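Local coordinates for putative gdp-fucose protein o-fucosyltransferase 1 (Caenorhabditis elegans, PDB 3ZY2) that is a putative member of the GDP-fucose protein O-fucosyltransferase family with a GT-B fold, and binds guanosine-5'-diphosphate, at residues E273-I278 and Y303-H308. Sequence-based numbering, arbitrary orientation.
Sequences EKVGSI and YEIEAH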
loop_
_atom_site.group_PDB
_atom_site.type_symbol
_atom_site.label_atom_id
_atom_site.label_comp_id
_atom_site.label_asym_id
_atom_site.label_seq_id
_atom_site.Cartn_x
_atom_site.Cartn_y
_atom_site.Cartn_z
ATOM N N GLU A 273 25.837 32.323 -16.614
ATOM C CA GLU A 273 25.953 31.722 -17.937
ATOM C C GLU A 273 24.645 31.862 -18.726
ATOM O O GLU A 273 24.637 32.273 -19.880
ATOM C CB GLU A 273 26.358 30.245 -17.796
ATOM C CG GLU A 273 26.920 29.653 -19.060
ATOM C CD GLU A 273 25.853 29.217 -20.039
ATOM O OE1 GLU A 273 24.830 28.640 -19.600
ATOM O OE2 GLU A 273 26.045 29.451 -21.258
ATOM N N LYS A 274 23.534 31.552 -18.073
ATOM C CA LYS A 274 22.240 31.600 -18.750
ATOM C C LYS A 274 21.815 33.035 -19.034
ATOM O O LYS A 274 21.229 33.304 -20.071
ATOM C CB LYS A 274 21.170 30.868 -17.944
ATOM C CG LYS A 274 21.450 29.366 -17.742
ATOM C CD LYS A 274 21.459 28.618 -19.051
ATOM C CE LYS A 274 21.749 27.125 -18.845
ATOM N NZ LYS A 274 21.831 26.430 -20.161
ATOM N N VAL A 275 22.121 33.964 -18.125
ATOM C CA VAL A 275 21.877 35.386 -18.393
ATOM C C VAL A 275 22.604 35.831 -19.671
ATOM O O VAL A 275 22.031 36.482 -20.544
ATOM C CB VAL A 275 22.287 36.254 -17.186
ATOM C CG1 VAL A 275 22.490 37.721 -17.574
ATOM C CG2 VAL A 275 21.222 36.160 -16.110
ATOM N N GLY A 276 23.884 35.455 -19.758
ATOM C CA GLY A 276 24.683 35.725 -20.947
ATOM C C GLY A 276 24.097 35.076 -22.198
ATOM O O GLY A 276 24.021 35.721 -23.245
ATOM N N SER A 277 23.655 33.823 -22.070
ATOM C CA SER A 277 23.171 33.033 -23.212
ATOM C C SER A 277 21.970 33.671 -23.915
ATOM O O SER A 277 21.853 33.596 -25.144
ATOM C CB SER A 277 22.852 31.582 -22.805
ATOM O OG SER A 277 21.616 31.484 -22.098
ATOM N N ILE A 278 21.095 34.330 -23.153
ATOM C CA ILE A 278 19.875 34.890 -23.755
ATOM C C ILE A 278 19.817 36.427 -23.731
ATOM O O ILE A 278 18.814 37.022 -24.150
ATOM C CB ILE A 278 18.562 34.317 -23.129
ATOM C CG1 ILE A 278 18.339 34.848 -21.700
ATOM C CG2 ILE A 278 18.585 32.772 -23.115
ATOM C CD1 ILE A 278 16.907 34.547 -21.209
ATOM N N TYR A 303 26.508 42.657 -15.678
ATOM C CA TYR A 303 25.443 42.750 -16.660
ATOM C C TYR A 303 24.471 43.883 -16.354
ATOM O O TYR A 303 23.607 44.177 -17.173
ATOM C CB TYR A 303 24.686 41.420 -16.706
ATOM C CG TYR A 303 25.506 40.310 -17.288
ATOM C CD1 TYR A 303 26.333 39.535 -16.483
ATOM C CD2 TYR A 303 25.487 40.058 -18.654
ATOM C CE1 TYR A 303 27.130 38.523 -17.035
ATOM C CE2 TYR A 303 26.267 39.063 -19.215
ATOM C CZ TYR A 303 27.077 38.301 -18.409
ATOM O OH TYR A 303 27.829 37.300 -18.983
ATOM N N GLU A 304 24.635 44.529 -15.191
ATOM C CA GLU A 304 23.777 45.650 -14.764
ATOM C C GLU A 304 22.306 45.235 -14.810
ATOM O O GLU A 304 21.439 45.951 -15.337
ATOM C CB GLU A 304 24.048 46.911 -15.591
ATOM C CG GLU A 304 25.456 47.480 -15.419
ATOM C CD GLU A 304 25.598 48.873 -16.034
ATOM O OE1 GLU A 304 24.892 49.182 -17.027
ATOM O OE2 GLU A 304 26.411 49.657 -15.518
ATOM N N ILE A 305 22.035 44.049 -14.272
ATOM C CA ILE A 305 20.663 43.595 -14.068
ATOM C C ILE A 305 20.546 43.036 -12.665
ATOM O O ILE A 305 21.577 42.837 -12.003
ATOM C CB ILE A 305 20.223 42.530 -15.117
ATOM C CG1 ILE A 305 20.991 41.227 -14.971
ATOM C CG2 ILE A 305 20.338 43.081 -16.527
ATOM C CD1 ILE A 305 20.275 40.078 -15.611
ATOM N N GLU A 306 19.308 42.783 -12.221
ATOM C CA GLU A 306 19.064 42.287 -10.859
ATOM C C GLU A 306 18.152 41.085 -10.844
ATOM O O GLU A 306 17.412 40.841 -11.804
ATOM C CB GLU A 306 18.480 43.388 -9.957
ATOM C CG GLU A 306 19.504 44.453 -9.573
ATOM C CD GLU A 306 19.020 45.413 -8.481
ATOM O OE1 GLU A 306 17.799 45.496 -8.203
ATOM O OE2 GLU A 306 19.886 46.094 -7.889
ATOM N N ALA A 307 18.260 40.331 -9.749
ATOM C CA ALA A 307 17.352 39.248 -9.420
ATOM C C ALA A 307 16.258 39.808 -8.526
ATOM O O ALA A 307 16.500 40.708 -7.693
ATOM C CB ALA A 307 18.090 38.168 -8.705
ATOM N N HIS A 308 15.069 39.259 -8.692
ATOM C CA HIS A 308 13.885 39.724 -7.988
ATOM C C HIS A 308 13.108 38.523 -7.475
ATOM O O HIS A 308 13.099 37.455 -8.094
ATOM C CB HIS A 308 12.973 40.524 -8.929
ATOM C CG HIS A 308 13.628 41.693 -9.586
ATOM N ND1 HIS A 308 14.425 41.574 -10.703
ATOM C CD2 HIS A 308 13.576 43.014 -9.300
ATOM C CE1 HIS A 308 14.845 42.772 -11.068
ATOM N NE2 HIS A 308 14.339 43.660 -10.238
#
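V275 places one methyl, CG1, against a face of the Y303 ring and the tip of I305. Its CG1 lies 4.1 Å from the centroid of the Y303 ring and 19° off the ring normal, a CH-pi contact over one face, set somewhat toward the rim near CG and CD2. The two side chains run past each other in opposite directions, whereas V275 and I305 reach tip to tip, with V275 CG1 3.8 Å from I305 CD1; V275 CG2 also comes near that CD1. What sends CG1 to both partners is its position anti to the backbone N (chi1 161°). Farther along the ring, Y303 OH ends 4.0 Å from G276 CA, where the helix has no side chain. No hydrogen bond crosses; apolar contacts and the CH-pi approach make the join. It lies at the outer edge of the parallel five-stranded sheet in one Rossmann-like half of this GT-B fold protein, between the C-terminal part of helix 264-278 and the loop that runs into edge strand 307-308. In the next shell, V275 also packs on V283 of strand 282-287, L300 of helix 293-300 and A280. E306 and H308 pair through their backbones with V283, and N297 OD1 accepts a hydrogen bond from A307 N.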